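PDB 3VSN: Non-sulfated chondroitin lyase E66 from Autographa californica nucleopolyhedrovirus, which cleaves chondroitin as a lyase and is essential for oral infectivity, perhaps by digesting the chondroitin sulfate barrier of the peritrophic matrix in the host midgut. Local coordinates for residues Glu436-Gln441 with Asn465-Thr470; Val54-Asn59 with Cys82-Gly87; Trp592-Glu597 with Thr622-Pro627; Arg367-Arg372 with Ser384-Ile389. All blocks are in the same frame, centred on the assembly; numbering follows the deposited sequence. Where two conformers were deposited one is given.

Contact 1 (Glu436-Gln441 with Asn465-Thr470); sequences EMNNLQ and NSLNNT
Asn438 and Ser466 are joined by the one hydrogen bond between 436-441 and 465-470. Asn438 ND2 donates a hydrogen bond to Ser466 OG at 2.8 Å. The N-H...O angle is 162°, and the hydroxyl oxygen lies close to the amide plane. CG of Asn438 stands anti to the backbone N (chi1 -171°), which carries the amide across to the other loop. ND2 also bonds to Gln392 OE1, and Ser466 OG bonds to Glu463 O, so each group has a second partner. Asn438 sits in a type I' turn, Met437 to Leu440, closed by Leu440 N to Met437 O at 3.2 Å. The turn lies in the connection between antiparallel strands 426-434 and 440-449 of the beta-sandwich region. Van der Waals contact across the segments is slight. The methyl Leu467 CD2 lies against the amide nitrogen Asn438 ND2 at 3.8 Å. Leu467 is buried and also packs on Phe542 and Met545 of helix 542-546.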
loop_
_atom_site.group_PDB
_atom_site.type_symbol
_atom_site.label_atom_id
_atom_site.label_comp_id
_atom_site.label_asym_id
_atom_site.label_seq_id
_atom_site.Cartn_x
_atom_site.Cartn_y
_atom_site.Cartn_z
ATOM N N GLU A 436 -19.327 -10.914 9.561
ATOM C CA GLU A 436 -19.891 -9.559 9.553
ATOM C C GLU A 436 -20.418 -9.110 8.186
ATOM O O GLU A 436 -21.064 -8.067 8.079
ATOM C CB GLU A 436 -18.872 -8.545 10.091
ATOM C CG GLU A 436 -18.441 -8.770 11.537
ATOM C CD GLU A 436 -17.372 -9.844 11.702
ATOM O OE1 GLU A 436 -16.817 -10.329 10.692
ATOM O OE2 GLU A 436 -17.083 -10.209 12.857
ATOM N N MET A 437 -20.136 -9.886 7.143
ATOM C CA MET A 437 -20.699 -9.613 5.821
ATOM C C MET A 437 -21.747 -10.660 5.459
ATOM O O MET A 437 -21.729 -11.221 4.357
ATOM C CB MET A 437 -19.600 -9.515 4.751
ATOM C CG MET A 437 -18.729 -8.271 4.895
ATOM S SD MET A 437 -17.697 -7.876 3.465
ATOM C CE MET A 437 -16.512 -9.215 3.516
ATOM N N ASN A 438 -22.658 -10.915 6.402
ATOM C CA ASN A 438 -23.778 -11.832 6.188
ATOM C C ASN A 438 -23.321 -13.281 5.934
ATOM O O ASN A 438 -23.936 -14.013 5.149
ATOM C CB ASN A 438 -24.652 -11.303 5.039
ATOM C CG ASN A 438 -25.951 -12.059 4.883
ATOM O OD1 ASN A 438 -26.559 -12.478 5.863
ATOM N ND2 ASN A 438 -26.386 -12.235 3.637
ATOM N N ASN A 439 -22.243 -13.684 6.609
ATOM C CA ASN A 439 -21.626 -15.009 6.423
ATOM C C ASN A 439 -21.183 -15.297 4.985
ATOM O O ASN A 439 -21.159 -16.458 4.557
ATOM C CB ASN A 439 -22.526 -16.141 6.956
ATOM C CG ASN A 439 -22.346 -16.392 8.447
ATOM O OD1 ASN A 439 -23.243 -16.920 9.107
ATOM N ND2 ASN A 439 -21.185 -16.033 8.980
ATOM N N LEU A 440 -20.842 -14.242 4.244
ATOM C CA LEU A 440 -20.263 -14.394 2.908
ATOM C C LEU A 440 -19.064 -15.323 2.958
ATOM O O LEU A 440 -18.167 -15.158 3.792
ATOM C CB LEU A 440 -19.843 -13.041 2.320
ATOM C CG LEU A 440 -19.092 -13.067 0.978
ATOM C CD1 LEU A 440 -20.015 -13.428 -0.182
ATOM C CD2 LEU A 440 -18.411 -11.730 0.736
ATOM N N GLN A 441 -19.064 -16.306 2.066
ATOM C CA GLN A 441 -17.929 -17.200 1.895
ATOM C C GLN A 441 -17.655 -17.385 0.410
ATOM O O GLN A 441 -18.550 -17.194 -0.420
ATOM C CB GLN A 441 -18.193 -18.553 2.562
ATOM C CG GLN A 441 -19.338 -19.348 1.946
ATOM C CD GLN A 441 -19.456 -20.737 2.535
ATOM O OE1 GLN A 441 -18.630 -21.608 2.265
ATOM N NE2 GLN A 441 -20.485 -20.951 3.341
ATOM N N ASN A 465 -31.438 -17.688 3.169
ATOM C CA ASN A 465 -32.676 -16.904 3.340
ATOM C C ASN A 465 -32.485 -15.459 3.803
ATOM O O ASN A 465 -33.395 -14.861 4.383
ATOM C CB ASN A 465 -33.665 -17.647 4.253
ATOM C CG ASN A 465 -33.967 -19.044 3.754
ATOM O OD1 ASN A 465 -34.268 -19.239 2.574
ATOM N ND2 ASN A 465 -33.863 -20.028 4.642
ATOM N N SER A 466 -31.318 -14.893 3.502
ATOM C CA SER A 466 -30.910 -13.596 4.043
ATOM C C SER A 466 -30.965 -12.435 3.047
ATOM O O SER A 466 -30.774 -11.280 3.436
ATOM C CB SER A 466 -29.487 -13.700 4.589
ATOM O OG SER A 466 -28.580 -13.999 3.538
ATOM N N LEU A 467 -31.211 -12.730 1.774
ATOM C CA LEU A 467 -31.079 -11.702 0.735
ATOM C C LEU A 467 -32.384 -11.049 0.274
ATOM O O LEU A 467 -32.367 -10.234 -0.650
ATOM C CB LEU A 467 -30.296 -12.240 -0.472
ATOM C CG LEU A 467 -28.848 -12.664 -0.212
ATOM C CD1 LEU A 467 -28.236 -13.240 -1.479
ATOM C CD2 LEU A 467 -28.012 -11.510 0.326
ATOM N N ASN A 468 -33.504 -11.389 0.917
ATOM C CA ASN A 468 -34.805 -10.806 0.561
ATOM C C ASN A 468 -35.077 -10.923 -0.948
ATOM O O ASN A 468 -35.407 -9.939 -1.617
ATOM C CB ASN A 468 -34.883 -9.343 1.036
ATOM C CG ASN A 468 -36.280 -8.752 0.918
ATOM O OD1 ASN A 468 -37.280 -9.463 0.993
ATOM N ND2 ASN A 468 -36.349 -7.442 0.727
ATOM N N ASN A 469 -34.899 -12.139 -1.466
ATOM C CA ASN A 469 -35.118 -12.474 -2.882
ATOM C C ASN A 469 -34.390 -11.567 -3.882
ATOM O O ASN A 469 -34.887 -11.305 -4.976
ATOM C CB ASN A 469 -36.620 -12.559 -3.200
ATOM C CG ASN A 469 -37.361 -13.500 -2.267
ATOM O OD1 ASN A 469 -38.299 -13.093 -1.580
ATOM N ND2 ASN A 469 -36.931 -14.759 -2.222
ATOM N N THR A 470 -33.209 -11.101 -3.491
ATOM C CA THR A 470 -32.373 -10.276 -4.354
ATOM C C THR A 470 -31.160 -11.086 -4.796
ATOM O O THR A 470 -30.440 -11.638 -3.960
ATOM C CB THR A 470 -31.903 -9.002 -3.620
ATOM O OG1 THR A 470 -33.033 -8.342 -3.036
ATOM C CG2 THR A 470 -31.192 -8.039 -4.583
#

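Contact 2 (Val54-Asn59 with Cys82-Gly87)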
loop_
_atom_site.group_PDB
_atom_site.type_symbol
_atom_site.label_atom_id
_atom_site.label_comp_id
_atom_site.label_asym_id
_atom_site.label_seq_id
_atom_site.Cartn_x
_atom_site.Cartn_y
_atom_site.Cartn_z
ATOM N N VAL A 54 3.925 21.408 -1.766
ATOM C CA VAL A 54 4.826 21.361 -2.920
ATOM C C VAL A 54 4.746 22.639 -3.739
ATOM O O VAL A 54 3.654 23.153 -3.987
ATOM C CB VAL A 54 4.510 20.165 -3.848
ATOM C CG1 VAL A 54 5.575 20.020 -4.933
ATOM C CG2 VAL A 54 4.397 18.878 -3.050
ATOM N N ASN A 55 5.912 23.131 -4.160
ATOM C CA ASN A 55 6.019 24.266 -5.077
ATOM C C ASN A 55 5.111 25.445 -4.678
ATOM O O ASN A 55 4.265 25.874 -5.462
ATOM C CB ASN A 55 5.747 23.801 -6.522
ATOM C CG ASN A 55 6.116 24.846 -7.563
ATOM O OD1 ASN A 55 7.041 25.639 -7.374
ATOM N ND2 ASN A 55 5.392 24.846 -8.677
ATOM N N PRO A 56 5.280 25.966 -3.448
ATOM C CA PRO A 56 4.390 27.040 -3.019
ATOM C C PRO A 56 4.652 28.342 -3.769
ATOM O O PRO A 56 5.782 28.603 -4.189
ATOM C CB PRO A 56 4.732 27.204 -1.538
ATOM C CG PRO A 56 6.151 26.768 -1.432
ATOM C CD PRO A 56 6.297 25.650 -2.425
ATOM N N ASN A 57 3.604 29.136 -3.951
ATOM C CA ASN A 57 3.758 30.483 -4.487
ATOM C C ASN A 57 2.936 31.509 -3.705
ATOM O O ASN A 57 2.647 32.594 -4.202
ATOM C CB ASN A 57 3.452 30.525 -5.993
ATOM C CG ASN A 57 1.991 30.271 -6.310
ATOM O OD1 ASN A 57 1.270 29.634 -5.540
ATOM N ND2 ASN A 57 1.547 30.767 -7.460
ATOM N N ARG A 58 2.584 31.155 -2.470
ATOM C CA ARG A 58 1.844 32.040 -1.575
ATOM C C ARG A 58 2.629 33.329 -1.314
ATOM O O ARG A 58 3.853 33.295 -1.143
ATOM C CB ARG A 58 1.528 31.322 -0.260
ATOM C CG ARG A 58 0.328 31.882 0.489
ATOM C CD ARG A 58 0.148 31.223 1.846
ATOM N NE ARG A 58 -0.661 30.007 1.798
ATOM C CZ ARG A 58 -1.962 29.955 2.070
ATOM N NH1 ARG A 58 -2.626 31.056 2.403
ATOM N NH2 ARG A 58 -2.606 28.798 2.005
ATOM N N ASN A 59 1.919 34.457 -1.302
ATOM C CA ASN A 59 2.520 35.774 -1.074
ATOM C C ASN A 59 3.019 35.983 0.351
ATOM O O ASN A 59 2.451 35.443 1.299
ATOM C CB ASN A 59 1.534 36.887 -1.442
ATOM C CG ASN A 59 1.463 37.137 -2.934
ATOM O OD1 ASN A 59 2.488 37.267 -3.608
ATOM N ND2 ASN A 59 0.248 37.220 -3.460
ATOM N N CYS A 82 4.550 26.786 8.396
ATOM C CA CYS A 82 5.696 25.887 8.506
ATOM C C CYS A 82 5.956 25.087 7.223
ATOM O O CYS A 82 7.074 25.100 6.698
ATOM C CB CYS A 82 5.525 24.958 9.709
ATOM S SG CYS A 82 5.785 25.768 11.304
ATOM N N HIS A 83 4.925 24.409 6.713
ATOM C CA HIS A 83 5.054 23.629 5.474
ATOM C C HIS A 83 5.394 24.472 4.276
ATOM O O HIS A 83 6.193 24.067 3.436
ATOM C CB HIS A 83 3.789 22.821 5.194
ATOM C CG HIS A 83 3.610 21.629 6.102
ATOM N ND1 HIS A 83 4.560 20.689 6.260
ATOM C CD2 HIS A 83 2.531 21.236 6.890
ATOM C CE1 HIS A 83 4.119 19.747 7.111
ATOM N NE2 HIS A 83 2.876 20.085 7.497
ATOM N N THR A 84 4.790 25.654 4.189
ATOM C CA THR A 84 5.025 26.562 3.071
ATOM C C THR A 84 6.467 27.089 3.058
ATOM O O THR A 84 7.076 27.195 1.990
ATOM C CB THR A 84 3.988 27.708 3.062
ATOM O OG1 THR A 84 2.669 27.146 3.094
ATOM C CG2 THR A 84 4.124 28.566 1.818
ATOM N N LEU A 85 7.008 27.395 4.238
ATOM C CA LEU A 85 8.417 27.783 4.368
ATOM C C LEU A 85 9.362 26.675 3.900
ATOM O O LEU A 85 10.322 26.941 3.171
ATOM C CB LEU A 85 8.754 28.181 5.811
ATOM C CG LEU A 85 8.331 29.569 6.297
ATOM C CD1 LEU A 85 8.605 29.700 7.785
ATOM C CD2 LEU A 85 9.043 30.667 5.517
ATOM N N ILE A 86 9.089 25.442 4.325
ATOM C CA ILE A 86 9.876 24.286 3.886
ATOM C C ILE A 86 9.774 24.120 2.367
ATOM O O ILE A 86 10.784 23.903 1.696
ATOM C CB ILE A 86 9.476 22.990 4.631
ATOM C CG1 ILE A 86 9.844 23.101 6.119
ATOM C CG2 ILE A 86 10.150 21.768 4.003
ATOM C CD1 ILE A 86 9.161 22.082 7.012
ATOM N N GLY A 87 8.562 24.252 1.827
ATOM C CA GLY A 87 8.353 24.200 0.375
ATOM C C GLY A 87 9.179 25.233 -0.381
ATOM O O GLY A 87 9.715 24.948 -1.459
HETATM O O HOH W 1 8.632 22.971 -3.327
HETATM O O HOH W 2 0.514 27.352 1.356
#
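Pro56 packs its ring on Thr84 and Gly87, about one turn apart on helix 75-93. The contact lies in the N-terminal alpha-helical region related to polysaccharide lyase family 8, part of the alpha/alpha toroid. Here the loop after helix 29-48 runs across the side of the helix. The tight part is buried: a proline ring against a methyl and the helix backbone. Pro56 CB meets the methyl Thr84 CG2 at 3.7 Å. Pro56 CG lies 3.6 Å from both Thr84 O and Gly87 C. Pro56 CD also approaches Gly87 C, and the lack of a side chain on Gly87 lets the ring lie against the helix backbone. Tyr88 adds to the packing round the proline.

The looser part involves Asn55, which is exposed, and Arg58, which is partly exposed. Arg58 CB comes only to 4.3 Å from Thr84 CG2. No direct hydrogen bond crosses the contact, but two waters bridge it. One accepts from Asn55 N and donates to Gly87 O at 2.9 Å. Arg58 NH1 bonds to Asp67 O, and Thr84 OG1 to Thr80 O. The Thr84 rotamer (chi1 -53° to OG1) presents the methyl to Pro56 and leaves OG1 to the second water. That water lies in the guanidinium plane of Arg58, accepts from Arg58 NE at 2.9 Å and donates to Thr84 OG1 at 2.8 Å.

Contact 3 (Trp592-Glu597 with Thr622-Pro627); sequences WVMVKE and TSIGEP
Lys596 and Glu626 form a salt bridge between a strand and the turn after a helix. Lys596 NZ donates to Glu626 OE2 at 2.9 Å. It meets that oxygen on the syn side, 15° out of the carboxylate plane. A second bond, from NZ to Glu626 OE1, is weak at 3.4 Å. The Lys596 chain is extended as far as CE and bends only at its end (chi4 -77°), which brings NZ to the carboxylate. A water closes a small ring: it accepts from Lys596 NZ at 2.9 Å and donates to Glu626 OE1 at 2.7 Å. Glu626 OE2 has a second cation, Lys585 NZ, which also bonds to Ile624 O. Two lysines round one carboxylate would be expected to keep it ionised.

Beside the charges lies an apolar layer. Met594 CE and Ile624 CD1 meet tip to tip at 3.7 Å. Ile624 CD1 also touches Lys596 CD at 3.8 Å, so the aliphatic part of the lysine belongs to this layer.

Helix 614-623 ends in a Schellman motif with Gly625, of positive phi, as its C-prime residue. Gly625 N bonds to Thr622 O and Glu626 N to Phe621 O. Side chains hold the helix end against the antiparallel sheet, with Ile624 also on Leu587 of strand 584-589 and Met594 beside Val601 and Phe603 of strand 600-605.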
loop_
_atom_site.group_PDB
_atom_site.type_symbol
_atom_site.label_atom_id
_atom_site.label_comp_id
_atom_site.label_asym_id
_atom_site.label_seq_id
_atom_site.Cartn_x
_atom_site.Cartn_y
_atom_site.Cartn_z
ATOM N N TRP A 592 -4.257 -26.901 -2.587
ATOM C CA TRP A 592 -3.032 -26.649 -3.344
ATOM C C TRP A 592 -3.213 -25.675 -4.472
ATOM O O TRP A 592 -4.264 -25.630 -5.109
ATOM C CB TRP A 592 -2.452 -27.964 -3.855
ATOM C CG TRP A 592 -1.937 -28.812 -2.723
ATOM C CD1 TRP A 592 -2.582 -29.871 -2.085
ATOM C CD2 TRP A 592 -0.659 -28.666 -2.022
ATOM N NE1 TRP A 592 -1.805 -30.380 -1.076
ATOM C CE2 TRP A 592 -0.635 -29.705 -0.988
ATOM C CE3 TRP A 592 0.437 -27.819 -2.155
ATOM C CZ2 TRP A 592 0.448 -29.865 -0.131
ATOM C CZ3 TRP A 592 1.520 -27.987 -1.285
ATOM C CH2 TRP A 592 1.526 -28.988 -0.299
ATOM N N VAL A 593 -2.179 -24.873 -4.711
ATOM C CA VAL A 593 -2.110 -24.026 -5.897
ATOM C C VAL A 593 -0.735 -24.226 -6.537
ATOM O O VAL A 593 0.256 -24.448 -5.830
ATOM C CB VAL A 593 -2.399 -22.532 -5.576
ATOM C CG1 VAL A 593 -1.273 -21.898 -4.764
ATOM C CG2 VAL A 593 -2.647 -21.735 -6.853
ATOM N N MET A 594 -0.685 -24.165 -7.865
ATOM C CA MET A 594 0.546 -24.413 -8.610
ATOM C C MET A 594 0.621 -23.515 -9.834
ATOM O O MET A 594 -0.396 -23.264 -10.486
ATOM C CB MET A 594 0.612 -25.881 -9.060
ATOM C CG MET A 594 1.889 -26.255 -9.804
ATOM S SD MET A 594 1.685 -27.636 -10.955
ATOM C CE MET A 594 0.993 -26.769 -12.356
ATOM N N VAL A 595 1.826 -23.038 -10.139
ATOM C CA VAL A 595 2.088 -22.312 -11.379
ATOM C C VAL A 595 3.323 -22.905 -12.042
ATOM O O VAL A 595 4.323 -23.168 -11.373
ATOM C CB VAL A 595 2.293 -20.797 -11.139
ATOM C CG1 VAL A 595 2.644 -20.082 -12.441
ATOM C CG2 VAL A 595 1.039 -20.182 -10.536
ATOM N N LYS A 596 3.238 -23.122 -13.353
ATOM C CA LYS A 596 4.358 -23.636 -14.142
ATOM C C LYS A 596 4.680 -22.665 -15.263
ATOM O O LYS A 596 3.795 -22.261 -16.022
ATOM C CB LYS A 596 4.032 -25.023 -14.715
ATOM C CG LYS A 596 5.045 -25.544 -15.725
ATOM C CD LYS A 596 4.743 -26.971 -16.154
ATOM C CE LYS A 596 5.561 -27.361 -17.376
ATOM N NZ LYS A 596 5.009 -26.784 -18.634
ATOM N N GLU A 597 5.951 -22.291 -15.360
ATOM C CA GLU A 597 6.412 -21.394 -16.405
ATOM C C GLU A 597 7.855 -21.714 -16.747
ATOM O O GLU A 597 8.723 -21.766 -15.867
ATOM C CB GLU A 597 6.261 -19.924 -15.978
ATOM C CG GLU A 597 6.788 -18.935 -17.006
ATOM C CD GLU A 597 6.634 -17.482 -16.590
ATOM O OE1 GLU A 597 6.505 -17.187 -15.381
ATOM O OE2 GLU A 597 6.651 -16.626 -17.500
ATOM N N THR A 622 -0.398 -34.266 -13.905
ATOM C CA THR A 622 -1.402 -34.996 -14.687
ATOM C C THR A 622 -2.574 -34.079 -15.081
ATOM O O THR A 622 -3.005 -34.069 -16.239
ATOM C CB THR A 622 -1.906 -36.242 -13.915
ATOM O OG1 THR A 622 -0.794 -37.098 -13.606
ATOM C CG2 THR A 622 -2.939 -37.027 -14.724
ATOM N N SER A 623 -3.063 -33.292 -14.126
ATOM C CA SER A 623 -4.176 -32.368 -14.376
ATOM C C SER A 623 -3.876 -31.302 -15.434
ATOM O O SER A 623 -4.762 -30.933 -16.207
ATOM C CB SER A 623 -4.636 -31.713 -13.075
ATOM O OG SER A 623 -5.265 -32.673 -12.240
ATOM N N ILE A 624 -2.638 -30.819 -15.480
ATOM C CA ILE A 624 -2.252 -29.812 -16.481
ATOM C C ILE A 624 -1.775 -30.442 -17.800
ATOM O O ILE A 624 -1.256 -29.750 -18.675
ATOM C CB ILE A 624 -1.215 -28.795 -15.933
ATOM C CG1 ILE A 624 0.129 -29.477 -15.646
ATOM C CG2 ILE A 624 -1.765 -28.080 -14.703
ATOM C CD1 ILE A 624 1.314 -28.530 -15.622
ATOM N N GLY A 625 -1.952 -31.755 -17.932
ATOM C CA GLY A 625 -1.697 -32.452 -19.195
ATOM C C GLY A 625 -0.260 -32.883 -19.408
ATOM O O GLY A 625 0.149 -33.158 -20.537
ATOM N N GLU A 626 0.511 -32.946 -18.326
ATOM C CA GLU A 626 1.919 -33.337 -18.420
ATOM C C GLU A 626 2.257 -34.439 -17.397
ATOM O O GLU A 626 3.071 -34.231 -16.494
ATOM C CB GLU A 626 2.822 -32.103 -18.284
ATOM C CG GLU A 626 2.458 -30.987 -19.264
ATOM C CD GLU A 626 3.433 -29.825 -19.269
ATOM O OE1 GLU A 626 4.655 -30.071 -19.233
ATOM O OE2 GLU A 626 2.973 -28.661 -19.334
ATOM N N PRO A 627 1.633 -35.627 -17.556
ATOM C CA PRO A 627 1.685 -36.666 -16.517
ATOM C C PRO A 627 3.081 -37.227 -16.229
ATOM O O PRO A 627 3.339 -37.663 -15.106
ATOM C CB PRO A 627 0.768 -37.764 -17.066
ATOM C CG PRO A 627 0.780 -37.564 -18.546
ATOM C CD PRO A 627 0.874 -36.079 -18.740
HETATM O O HOH W 3 6.461 -28.484 -20.502
#

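Contact 4 (Arg367-Arg372 with Ser384-Ile389); sequences RIWNRR and SFESGI
Arg367 and Glu386 form a buried salt bridge. Arg367 NH1 donates to Glu386 OE2 at 2.9 Å, with an N-H...O angle of 163°. OE2 takes the bond in the guanidinium plane and is met on its syn side. The guanidinium and carboxylate planes are 51° apart.

Glu386 OE2 is gripped a second time, by Ser387 N at 2.9 Å. This donor comes from the anti side and is tilted well out of the carboxylate plane. A bend at chi2 (54°) turns the carboxylate toward that following peptide N. Glu386 OE1 accepts from Tyr378 OH and from a water. That water accepts from Trp369 NE1 at 2.9 Å. Trp369 lies against the arginine: NE1 is 3.6 Å above the Arg367 guanidinium plane, over its centre, and Arg367 CG is 3.4 Å above the Trp369 ring plane. Arg367 NE bonds to Ile368 O at 2.7 Å, with NE above the carbonyl plane. This bent bond limits rotation of the guanidinium.

Glu386 to Ile389 is a type II turn. Ser387 pairs by its backbone with Arg366, and Gly388 and Ile389 pair with Ile475. The turn lies between strand 367-370, at the edge of one antiparallel sheet, and strand 472-480 of another, with Leu556 of strand 550-558 touching Ile368.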
loop_
_atom_site.group_PDB
_atom_site.type_symbol
_atom_site.label_atom_id
_atom_site.label_comp_id
_atom_site.label_asym_id
_atom_site.label_seq_id
_atom_site.Cartn_x
_atom_site.Cartn_y
_atom_site.Cartn_z
ATOM N N ARG A 367 -8.270 -6.735 -9.467
ATOM C CA ARG A 367 -8.158 -5.703 -10.492
ATOM C C ARG A 367 -6.705 -5.499 -10.917
ATOM O O ARG A 367 -5.775 -5.643 -10.112
ATOM C CB ARG A 367 -8.768 -4.389 -9.964
ATOM C CG ARG A 367 -8.543 -3.151 -10.824
ATOM C CD ARG A 367 -9.361 -3.138 -12.111
ATOM N NE ARG A 367 -8.955 -2.012 -12.952
ATOM C CZ ARG A 367 -9.449 -0.778 -12.863
ATOM N NH1 ARG A 367 -10.401 -0.492 -11.980
ATOM N NH2 ARG A 367 -8.993 0.178 -13.667
ATOM N N ILE A 368 -6.521 -5.204 -12.197
ATOM C CA ILE A 368 -5.247 -4.722 -12.701
ATOM C C ILE A 368 -5.452 -3.279 -13.146
ATOM O O ILE A 368 -6.522 -2.920 -13.649
ATOM C CB ILE A 368 -4.687 -5.597 -13.848
ATOM C CG1 ILE A 368 -5.622 -5.594 -15.073
ATOM C CG2 ILE A 368 -4.427 -7.010 -13.343
ATOM C CD1 ILE A 368 -5.135 -6.437 -16.240
ATOM N N TRP A 369 -4.439 -2.454 -12.918
ATOM C CA TRP A 369 -4.485 -1.065 -13.324
ATOM C C TRP A 369 -3.426 -0.824 -14.349
ATOM O O TRP A 369 -2.244 -1.071 -14.103
ATOM C CB TRP A 369 -4.279 -0.145 -12.127
ATOM C CG TRP A 369 -5.424 -0.132 -11.143
ATOM C CD1 TRP A 369 -6.550 0.686 -11.163
ATOM C CD2 TRP A 369 -5.584 -0.968 -9.942
ATOM N NE1 TRP A 369 -7.372 0.418 -10.095
ATOM C CE2 TRP A 369 -6.852 -0.556 -9.322
ATOM C CE3 TRP A 369 -4.837 -1.977 -9.344
ATOM C CZ2 TRP A 369 -7.327 -1.145 -8.157
ATOM C CZ3 TRP A 369 -5.325 -2.560 -8.168
ATOM C CH2 TRP A 369 -6.542 -2.154 -7.592
ATOM N N ASN A 370 -3.853 -0.350 -15.515
ATOM C CA ASN A 370 -2.945 0.031 -16.590
ATOM C C ASN A 370 -2.020 1.138 -16.089
ATOM O O ASN A 370 -2.491 2.168 -15.610
ATOM C CB ASN A 370 -3.757 0.503 -17.807
ATOM C CG ASN A 370 -2.912 0.660 -19.057
ATOM O OD1 ASN A 370 -1.837 1.260 -19.028
ATOM N ND2 ASN A 370 -3.405 0.128 -20.170
ATOM N N ARG A 371 -0.711 0.917 -16.187
ATOM C CA ARG A 371 0.271 1.881 -15.675
ATOM C C ARG A 371 0.195 3.242 -16.367
ATOM O O ARG A 371 0.605 4.253 -15.798
ATOM C CB ARG A 371 1.687 1.309 -15.749
ATOM C CG ARG A 371 1.933 0.197 -14.738
ATOM C CD ARG A 371 3.374 -0.275 -14.760
ATOM N NE ARG A 371 4.299 0.770 -14.316
ATOM C CZ ARG A 371 5.624 0.663 -14.346
ATOM N NH1 ARG A 371 6.202 -0.449 -14.790
ATOM N NH2 ARG A 371 6.374 1.672 -13.925
ATOM N N ARG A 372 -0.346 3.258 -17.583
ATOM C CA ARG A 372 -0.566 4.504 -18.316
ATOM C C ARG A 372 -2.008 5.022 -18.210
ATOM O O ARG A 372 -2.358 6.045 -18.809
ATOM C CB ARG A 372 -0.114 4.353 -19.771
ATOM C CG ARG A 372 1.403 4.205 -19.890
ATOM C CD ARG A 372 1.920 4.290 -21.318
ATOM N NE ARG A 372 1.060 5.107 -22.163
ATOM C CZ ARG A 372 0.598 4.731 -23.352
ATOM N NH1 ARG A 372 0.935 3.558 -23.876
ATOM N NH2 ARG A 372 -0.188 5.550 -24.031
ATOM N N SER A 384 -17.529 1.235 -2.852
ATOM C CA SER A 384 -18.203 -0.056 -2.738
ATOM C C SER A 384 -18.031 -0.918 -3.986
ATOM O O SER A 384 -18.452 -2.074 -4.006
ATOM C CB SER A 384 -19.699 0.150 -2.484
ATOM O OG SER A 384 -19.923 0.724 -1.213
ATOM N N PHE A 385 -17.423 -0.350 -5.023
ATOM C CA PHE A 385 -17.410 -0.974 -6.340
ATOM C C PHE A 385 -16.002 -1.084 -6.911
ATOM O O PHE A 385 -15.253 -0.107 -6.951
ATOM C CB PHE A 385 -18.322 -0.193 -7.294
ATOM C CG PHE A 385 -19.678 0.118 -6.713
ATOM C CD1 PHE A 385 -20.684 -0.842 -6.715
ATOM C CD2 PHE A 385 -19.937 1.359 -6.134
ATOM C CE1 PHE A 385 -21.925 -0.569 -6.164
ATOM C CE2 PHE A 385 -21.182 1.642 -5.586
ATOM C CZ PHE A 385 -22.175 0.678 -5.603
ATOM N N GLU A 386 -15.658 -2.292 -7.346
ATOM C CA GLU A 386 -14.387 -2.567 -8.004
ATOM C C GLU A 386 -14.462 -3.961 -8.603
ATOM O O GLU A 386 -15.226 -4.805 -8.124
ATOM C CB GLU A 386 -13.219 -2.472 -7.008
ATOM C CG GLU A 386 -11.834 -2.654 -7.627
ATOM C CD GLU A 386 -11.579 -1.705 -8.780
ATOM O OE1 GLU A 386 -11.276 -0.522 -8.514
ATOM O OE2 GLU A 386 -11.685 -2.136 -9.949
ATOM N N SER A 387 -13.686 -4.191 -9.661
ATOM C CA SER A 387 -13.563 -5.518 -10.251
ATOM C C SER A 387 -13.294 -6.531 -9.145
ATOM O O SER A 387 -12.394 -6.333 -8.317
ATOM C CB SER A 387 -12.425 -5.546 -11.273
ATOM O OG SER A 387 -12.676 -4.657 -12.344
ATOM N N GLY A 388 -14.086 -7.597 -9.120
ATOM C CA GLY A 388 -13.918 -8.658 -8.130
ATOM C C GLY A 388 -14.882 -8.615 -6.956
ATOM O O GLY A 388 -15.106 -9.632 -6.313
ATOM N N ILE A 389 -15.440 -7.442 -6.656
ATOM C CA ILE A 389 -16.349 -7.304 -5.507
ATOM C C ILE A 389 -17.672 -8.047 -5.732
ATOM O O ILE A 389 -18.309 -7.909 -6.781
ATOM C CB ILE A 389 -16.595 -5.820 -5.120
ATOM C CG1 ILE A 389 -15.287 -5.180 -4.616
ATOM C CG2 ILE A 389 -17.694 -5.710 -4.061
ATOM C CD1 ILE A 389 -15.405 -3.739 -4.142
HETATM O O HOH W 4 -10.027 1.537 -9.841
#

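How the contacts relate
Contact 4 is the most central, its centre about 15 Å from the centre of the chain, and all its touching residues are buried. Contact 2 is also buried but lies far out, in the helical region. Contacts 1 and 3 are only partly buried, their centres about 30 and 31 Å from the chain centre. Contacts 1, 3 and 4 belong to the beta-rich part. The loop of contact 1 leads into strand 472-480, on which the turn of contact 4 pairs. Contacts 3 and 4 both use a salt bridge; in contact 4 Trp369 lies against the arginine, in contact 3 an aliphatic layer flanks the lysine. Contact 1 rests on neutral polar groups. Contact 2 relies on close packing and bridging waters.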